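Local coordinates for protein Rna-directed RNA polymerase (PDB 3ZED) that synthesises viral RNA as an RNA-dependent RNA polymerase, joining ribonucleoside triphosphates with release of diphosphate, and probably also serves as the protein covalently attached to the genomic RNA, at residues N389-Q394 / L558-W563; S400-K405 / K516-L521; R63-M68 / T100-K105. One frame throughout, in Å; residues are numbered along the deposited sequence.

Overall arrangement
From the N terminus, contact 3 closes first. It brings 63-68 and 100-105 together across 31 residues and completes a small antiparallel sheet. Much later the chain reaches the palm sheet of strands 382-386, 389-394, 397-403 and 515-521. Contact 2 joins its last two strands, returning 516-521 to 400-405 after an excursion about half helical. Contact 1 opens earlier, at 389-394, and closes later, at 558-563, so contact 2 falls wholly within its span. Contact 1 ties the palm sheet to a hairpin of the next sheet. Contacts 1 and 2 touch through neighbouring strands, with centres about 9 Å apart. Contact 3 lies on the opposite side of the chain's centre, its centre more than 40 Å from theirs.

Contact 1: N389-Q394 / L558-W563; sequences NIYILQ and LDLLGW
N389 touches L561 through its amide oxygen, with OD1 3.8 Å from L561 CD2. Here a strand of the polymerase palm sheet meets the tip of a beta hairpin. The tip is a type I' turn from L560 to W563. A G1 bulge adjoins it, D559 and L560 both facing W563. N389 ends an ADN sequence, the birnaviral counterpart of the GDD of polymerase motif C. Its ND2 is hydrogen-bonded to D402 on the next strand. Y391 carries most of the contact. Its ring receives L560 CD1 over the centre of one face, in a CH-pi contact 4.0 Å from the centroid and 12° off the normal. L560 chi2 of 76° bends CD1 back onto the ring, and the two side chains cross at a slant. W398 also meets the Y391 ring and gives its indole N-H to L558 O. The phenol end of Y391 reaches the turn. L561 CD2 lies 3.7 Å from Y391 OH. A water 2.6 Å from Y391 OH donates to D559 O at 3.0 Å, so it bridges the two residues. Y391 OH also accepts from L561 N at 2.9 Å, nearly straight, 169° at the hydrogen.

Contact 2: S400-K405 / K516-L521; sequences SIDLEK and KIEREL
S400 O accepts from two successive backbone N-H groups. E518 N approaches nearly along the C=O axis at 2.8 Å. R519 N lies in the carbonyl plane, on a lone pair, at 3.3 Å. This double grip marks a classic beta bulge between antiparallel strands, E518 and R519 both facing S400, with the register shifted by one. S400 N returns a bond to R519 O, and their CB atoms meet at 3.7 Å. Beyond the bulge, D402 and K516 form a hydrogen-bonded pair through both backbone N-H groups. I401 and I517 point alike from the other face, CG1 against CG1 at 3.8 Å. With its CG anti to the carbonyl carbon (chi1 -68°), E518 sets CG 3.5 Å from D402 OD2, the side chains crossing at about a right angle. The like-charged D402 OD2 and E518 OE2 are 4.2 Å apart. K516 NZ forms a salt bridge to E518 OE2 at 3.3 Å, its hydrogen bond weak. D402, whose OD1 is taken by N389, probably corresponds to the aspartate of palm motif A. E404 OE1 takes a salt bridge from R181 and a hydrogen bond from N514, and E404 O accepts from N409. Both asparagines bind potassium, consistent with a second-shell place for E404, its side chain about 7 Å from the ion. Strand 515-521 edges the palm sheet. F504 of helix 502-505 covers the I401 and I517 face, and strand 389-394 flanks 397-403 on the far side.

Contact 3: R63-M68 / T100-K105; sequences RAIPTM and TAFYPK
I65 packs on one face of the F102 ring and fills the hollow between it and P104. I65 CB makes a CH-pi contact 4.1 Å from the centroid, offset toward the rim, and CG2 meets F102 CE1 at 3.6 Å. With CG between its own backbone N and carbonyl carbon (chi1 72°), F102 brings CG in toward I65. I65 CD1 presses on P104 CG at 3.8 Å, the side chains about at a right angle. M68 CE and T67 CA border the F102 ring at its edge. The A64 methyl is a small bump over one face of the Y103 ring, in a CH-pi contact 4.2 Å from the centroid. A64 CB also meets A101 CB at 3.7 Å. At the opposite end, T67 OG1 and T100 OG1 share a hydrogen bond of 3.0 Å. The backbones are zipped by I65 N to F102 O, F102 N to I65 O, and T67 N to T100 O. The M68 side chain is about 4 Å from that of P250, in a predicted GTP-binding site, and I65 touches P250 too. The whole is a short edge-strand pairing: 101-102 joins 65-72, the middle strand of a three-stranded antiparallel sheet.

Contact 1: N389-Q394 / L558-W563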
# COMPACT_ATOMS: atom_id res chain seq x y z
N ASN B 389 -4.98 1.94 9.31
CA ASN B 389 -5.32 1.22 10.53
C ASN B 389 -4.79 1.92 11.78
O ASN B 389 -3.58 2.19 11.89
CB ASN B 389 -4.77 -0.23 10.52
CG ASN B 389 -5.12 -1.06 9.29
OD1 ASN B 389 -4.25 -1.44 8.52
ND2 ASN B 389 -6.38 -1.35 9.07
N ILE B 390 -5.67 2.16 12.75
CA ILE B 390 -5.31 2.74 14.05
C ILE B 390 -5.67 1.73 15.12
O ILE B 390 -6.74 1.12 15.06
CB ILE B 390 -5.99 4.12 14.32
CG1 ILE B 390 -5.61 5.16 13.26
CG2 ILE B 390 -5.73 4.64 15.75
CD1 ILE B 390 -6.66 6.33 13.11
N TYR B 391 -4.77 1.55 16.09
CA TYR B 391 -5.01 0.69 17.25
C TYR B 391 -4.84 1.53 18.48
O TYR B 391 -3.82 2.20 18.61
CB TYR B 391 -4.05 -0.52 17.26
CG TYR B 391 -4.21 -1.37 16.02
CD1 TYR B 391 -5.25 -2.31 15.92
CD2 TYR B 391 -3.38 -1.19 14.91
CE1 TYR B 391 -5.42 -3.06 14.76
CE2 TYR B 391 -3.54 -1.96 13.76
CZ TYR B 391 -4.57 -2.88 13.68
OH TYR B 391 -4.73 -3.62 12.55
N ILE B 392 -5.86 1.53 19.35
CA ILE B 392 -5.84 2.29 20.60
C ILE B 392 -6.11 1.35 21.78
O ILE B 392 -7.09 0.60 21.80
CB ILE B 392 -6.83 3.50 20.58
CG1 ILE B 392 -6.30 4.63 19.68
CG2 ILE B 392 -7.13 4.03 22.01
CD1 ILE B 392 -7.33 5.68 19.27
N LEU B 393 -5.23 1.45 22.78
CA LEU B 393 -5.37 0.78 24.06
C LEU B 393 -5.66 1.86 25.10
O LEU B 393 -4.79 2.68 25.39
CB LEU B 393 -4.08 -0.01 24.40
CG LEU B 393 -4.10 -0.99 25.61
CD1 LEU B 393 -2.83 -1.79 25.65
CD2 LEU B 393 -4.20 -0.27 26.95
N GLN B 394 -6.88 1.89 25.63
CA GLN B 394 -7.29 2.79 26.71
C GLN B 394 -8.47 2.18 27.45
O GLN B 394 -9.24 1.43 26.86
CB GLN B 394 -7.59 4.22 26.23
CG GLN B 394 -8.93 4.47 25.56
CD GLN B 394 -9.04 5.92 25.18
OE1 GLN B 394 -8.67 6.31 24.08
NE2 GLN B 394 -9.52 6.76 26.09
N LEU B 558 -6.71 -9.32 18.73
CA LEU B 558 -6.27 -7.97 18.46
C LEU B 558 -6.62 -7.52 17.06
O LEU B 558 -6.81 -6.32 16.84
CB LEU B 558 -4.75 -7.87 18.64
CG LEU B 558 -4.14 -8.18 19.99
CD1 LEU B 558 -2.62 -8.15 19.90
CD2 LEU B 558 -4.67 -7.20 21.08
N ASP B 559 -6.66 -8.48 16.10
CA ASP B 559 -6.80 -8.25 14.66
C ASP B 559 -5.72 -7.24 14.24
O ASP B 559 -5.97 -6.30 13.49
CB ASP B 559 -8.23 -7.83 14.25
CG ASP B 559 -8.46 -7.81 12.74
OD1 ASP B 559 -7.78 -8.57 12.02
OD2 ASP B 559 -9.28 -6.98 12.28
N LEU B 560 -4.50 -7.42 14.80
CA LEU B 560 -3.36 -6.56 14.53
C LEU B 560 -2.87 -6.90 13.14
O LEU B 560 -2.21 -7.92 12.96
CB LEU B 560 -2.27 -6.77 15.60
CG LEU B 560 -1.03 -5.86 15.49
CD1 LEU B 560 -1.33 -4.45 15.98
CD2 LEU B 560 0.11 -6.44 16.27
N LEU B 561 -3.27 -6.08 12.15
CA LEU B 561 -2.94 -6.31 10.73
C LEU B 561 -3.38 -7.74 10.31
O LEU B 561 -2.70 -8.39 9.52
CB LEU B 561 -1.44 -6.04 10.42
CG LEU B 561 -0.85 -4.71 10.93
CD1 LEU B 561 0.59 -4.54 10.52
CD2 LEU B 561 -1.66 -3.52 10.46
N GLY B 562 -4.53 -8.18 10.84
CA GLY B 562 -5.11 -9.49 10.56
C GLY B 562 -4.68 -10.64 11.45
O GLY B 562 -5.05 -11.78 11.18
N TRP B 563 -3.92 -10.36 12.50
CA TRP B 563 -3.43 -11.42 13.40
C TRP B 563 -3.98 -11.33 14.82
O TRP B 563 -4.11 -10.24 15.39
CB TRP B 563 -1.89 -11.39 13.48
CG TRP B 563 -1.21 -11.47 12.15
CD1 TRP B 563 -0.75 -10.42 11.40
CD2 TRP B 563 -1.01 -12.65 11.35
NE1 TRP B 563 -0.23 -10.87 10.21
CE2 TRP B 563 -0.40 -12.24 10.14
CE3 TRP B 563 -1.26 -14.02 11.56
CZ2 TRP B 563 -0.03 -13.15 9.14
CZ3 TRP B 563 -0.88 -14.92 10.58
CH2 TRP B 563 -0.29 -14.49 9.38
O HOH W 1 -7.05 -4.24 11.60

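Contact 2: S400-K405 / K516-L521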
# COMPACT_ATOMS: atom_id res chain seq x y z
N SER B 400 -9.74 -1.29 17.53
CA SER B 400 -9.26 -1.31 16.17
C SER B 400 -10.11 -0.31 15.40
O SER B 400 -11.33 -0.48 15.34
CB SER B 400 -9.35 -2.71 15.58
OG SER B 400 -8.88 -2.70 14.24
N ILE B 401 -9.48 0.78 14.93
CA ILE B 401 -10.15 1.84 14.20
C ILE B 401 -9.59 1.88 12.79
O ILE B 401 -8.37 1.96 12.60
CB ILE B 401 -10.02 3.23 14.93
CG1 ILE B 401 -10.60 3.18 16.35
CG2 ILE B 401 -10.64 4.39 14.12
CD1 ILE B 401 -9.62 3.44 17.38
N ASP B 402 -10.47 1.82 11.79
CA ASP B 402 -10.05 1.89 10.39
C ASP B 402 -10.63 3.10 9.75
O ASP B 402 -11.82 3.38 9.96
CB ASP B 402 -10.48 0.66 9.59
CG ASP B 402 -9.73 -0.62 9.91
OD1 ASP B 402 -8.71 -0.55 10.63
OD2 ASP B 402 -10.16 -1.69 9.45
N LEU B 403 -9.86 3.75 8.89
CA LEU B 403 -10.40 4.85 8.10
C LEU B 403 -11.46 4.26 7.20
O LEU B 403 -11.32 3.10 6.77
CB LEU B 403 -9.31 5.57 7.28
CG LEU B 403 -8.09 6.12 8.04
CD1 LEU B 403 -7.19 6.90 7.11
CD2 LEU B 403 -8.50 6.95 9.28
N GLU B 404 -12.55 4.98 7.00
CA GLU B 404 -13.61 4.45 6.17
C GLU B 404 -13.22 4.68 4.72
O GLU B 404 -13.11 5.82 4.31
CB GLU B 404 -14.97 5.09 6.52
CG GLU B 404 -16.08 4.67 5.58
CD GLU B 404 -17.44 5.31 5.79
OE1 GLU B 404 -17.51 6.46 6.29
OE2 GLU B 404 -18.45 4.67 5.42
N LYS B 405 -12.98 3.57 3.98
CA LYS B 405 -12.58 3.58 2.57
C LYS B 405 -11.45 4.58 2.41
O LYS B 405 -11.58 5.52 1.63
CB LYS B 405 -13.80 3.93 1.66
CG LYS B 405 -14.88 2.87 1.69
CD LYS B 405 -16.19 3.35 1.09
CE LYS B 405 -17.27 2.32 1.28
NZ LYS B 405 -17.99 2.48 2.58
N LYS B 516 -14.20 4.29 11.31
CA LYS B 516 -15.13 3.52 12.13
C LYS B 516 -14.38 2.58 13.04
O LYS B 516 -13.28 2.13 12.72
CB LYS B 516 -16.25 2.80 11.37
CG LYS B 516 -15.90 2.04 10.11
CD LYS B 516 -17.19 1.51 9.47
CE LYS B 516 -17.06 1.20 7.99
NZ LYS B 516 -16.98 -0.27 7.74
N ILE B 517 -14.98 2.34 14.20
CA ILE B 517 -14.47 1.41 15.19
C ILE B 517 -14.87 0.04 14.67
O ILE B 517 -16.06 -0.26 14.56
CB ILE B 517 -14.99 1.73 16.63
CG1 ILE B 517 -14.30 2.97 17.23
CG2 ILE B 517 -14.74 0.54 17.55
CD1 ILE B 517 -14.66 4.29 16.70
N GLU B 518 -13.86 -0.74 14.29
CA GLU B 518 -14.03 -2.06 13.69
C GLU B 518 -14.03 -3.18 14.71
O GLU B 518 -14.60 -4.25 14.45
CB GLU B 518 -12.91 -2.32 12.66
CG GLU B 518 -13.01 -1.44 11.42
CD GLU B 518 -14.20 -1.63 10.50
OE1 GLU B 518 -15.04 -2.54 10.76
OE2 GLU B 518 -14.29 -0.89 9.50
N ARG B 519 -13.40 -2.94 15.87
CA ARG B 519 -13.29 -3.94 16.93
C ARG B 519 -13.11 -3.29 18.27
O ARG B 519 -12.37 -2.32 18.39
CB ARG B 519 -12.11 -4.88 16.63
CG ARG B 519 -12.08 -6.14 17.47
CD ARG B 519 -11.27 -7.22 16.80
NE ARG B 519 -11.82 -7.63 15.51
CZ ARG B 519 -11.73 -8.85 15.03
NH1 ARG B 519 -11.12 -9.79 15.72
NH2 ARG B 519 -12.24 -9.14 13.84
N GLU B 520 -13.75 -3.86 19.27
CA GLU B 520 -13.66 -3.46 20.65
C GLU B 520 -13.43 -4.73 21.45
O GLU B 520 -14.26 -5.65 21.45
CB GLU B 520 -14.92 -2.70 21.09
CG GLU B 520 -14.89 -2.26 22.54
CD GLU B 520 -16.18 -1.69 23.10
OE1 GLU B 520 -17.26 -2.21 22.74
OE2 GLU B 520 -16.10 -0.76 23.93
N LEU B 521 -12.26 -4.82 22.08
CA LEU B 521 -11.88 -5.97 22.88
C LEU B 521 -11.88 -5.52 24.33
O LEU B 521 -10.91 -4.93 24.80
CB LEU B 521 -10.50 -6.50 22.39
CG LEU B 521 -10.00 -7.81 22.95
CD1 LEU B 521 -11.00 -8.92 22.69
CD2 LEU B 521 -8.67 -8.19 22.30

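Contact 3: R63-M68 / T100-K105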
# COMPACT_ATOMS: atom_id res chain seq x y z
N ARG B 63 -10.19 12.56 -23.33
CA ARG B 63 -8.95 13.03 -23.92
C ARG B 63 -8.35 11.90 -24.75
O ARG B 63 -8.56 10.72 -24.44
CB ARG B 63 -7.99 13.55 -22.85
CG ARG B 63 -8.55 14.72 -22.06
CD ARG B 63 -8.20 14.63 -20.58
NE ARG B 63 -8.64 13.37 -19.99
CZ ARG B 63 -8.43 13.01 -18.73
NH1 ARG B 63 -7.78 13.82 -17.90
NH2 ARG B 63 -8.86 11.84 -18.29
N ALA B 64 -7.64 12.26 -25.82
CA ALA B 64 -7.05 11.30 -26.76
C ALA B 64 -5.52 11.21 -26.62
O ALA B 64 -4.87 12.16 -26.18
CB ALA B 64 -7.43 11.68 -28.19
N ILE B 65 -4.95 10.07 -27.01
CA ILE B 65 -3.51 9.82 -26.95
C ILE B 65 -2.99 9.80 -28.39
O ILE B 65 -3.62 9.14 -29.21
CB ILE B 65 -3.23 8.47 -26.21
CG1 ILE B 65 -3.63 8.56 -24.73
CG2 ILE B 65 -1.77 8.01 -26.38
CD1 ILE B 65 -3.86 7.22 -24.02
N PRO B 66 -1.84 10.44 -28.72
CA PRO B 66 -1.34 10.36 -30.11
C PRO B 66 -1.02 8.91 -30.51
O PRO B 66 -0.67 8.09 -29.65
CB PRO B 66 -0.08 11.24 -30.10
CG PRO B 66 -0.22 12.11 -28.90
CD PRO B 66 -0.93 11.25 -27.89
N THR B 67 -1.18 8.60 -31.82
CA THR B 67 -0.97 7.25 -32.34
C THR B 67 0.51 6.82 -32.15
O THR B 67 1.41 7.66 -32.23
CB THR B 67 -1.49 7.13 -33.77
OG1 THR B 67 -0.90 8.14 -34.60
CG2 THR B 67 -2.99 7.28 -33.84
N MET B 68 0.72 5.53 -31.79
CA MET B 68 2.05 4.97 -31.52
C MET B 68 2.92 4.98 -32.76
O MET B 68 2.46 4.67 -33.86
CB MET B 68 1.99 3.54 -30.96
CG MET B 68 1.38 3.44 -29.59
SD MET B 68 2.15 4.52 -28.36
CE MET B 68 0.82 4.67 -27.22
N THR B 100 -2.15 11.64 -35.78
CA THR B 100 -3.52 11.26 -35.46
C THR B 100 -3.55 10.81 -34.00
O THR B 100 -2.49 10.60 -33.40
CB THR B 100 -4.02 10.19 -36.43
OG1 THR B 100 -3.11 9.09 -36.41
CG2 THR B 100 -4.16 10.71 -37.86
N ALA B 101 -4.74 10.69 -33.41
CA ALA B 101 -4.87 10.29 -32.01
C ALA B 101 -5.92 9.19 -31.83
O ALA B 101 -6.66 8.88 -32.77
CB ALA B 101 -5.23 11.50 -31.17
N PHE B 102 -5.97 8.61 -30.62
CA PHE B 102 -6.95 7.58 -30.30
C PHE B 102 -7.47 7.73 -28.88
O PHE B 102 -6.73 8.12 -27.97
CB PHE B 102 -6.36 6.17 -30.51
CG PHE B 102 -5.32 5.72 -29.50
CD1 PHE B 102 -3.97 5.99 -29.69
CD2 PHE B 102 -5.70 4.99 -28.37
CE1 PHE B 102 -3.03 5.57 -28.75
CE2 PHE B 102 -4.75 4.57 -27.43
CZ PHE B 102 -3.42 4.86 -27.62
N TYR B 103 -8.75 7.37 -28.67
CA TYR B 103 -9.36 7.33 -27.34
C TYR B 103 -9.07 5.97 -26.73
O TYR B 103 -9.43 4.96 -27.33
CB TYR B 103 -10.86 7.63 -27.38
CG TYR B 103 -11.14 9.06 -27.76
CD1 TYR B 103 -10.96 10.09 -26.85
CD2 TYR B 103 -11.57 9.39 -29.04
CE1 TYR B 103 -11.20 11.42 -27.20
CE2 TYR B 103 -11.82 10.71 -29.41
CZ TYR B 103 -11.64 11.72 -28.48
OH TYR B 103 -11.89 13.03 -28.82
N PRO B 104 -8.39 5.92 -25.57
CA PRO B 104 -8.09 4.61 -24.96
C PRO B 104 -9.36 3.92 -24.43
O PRO B 104 -10.36 4.58 -24.08
CB PRO B 104 -7.12 4.96 -23.85
CG PRO B 104 -7.49 6.36 -23.45
CD PRO B 104 -7.88 7.03 -24.73
N LYS B 105 -9.34 2.58 -24.45
CA LYS B 105 -10.45 1.73 -24.04
C LYS B 105 -9.94 0.60 -23.17
O LYS B 105 -8.99 -0.09 -23.56
CB LYS B 105 -11.22 1.19 -25.27
CG LYS B 105 -12.02 2.26 -26.01
CD LYS B 105 -12.41 1.81 -27.40
CE LYS B 105 -12.95 2.96 -28.21
NZ LYS B 105 -13.43 2.50 -29.53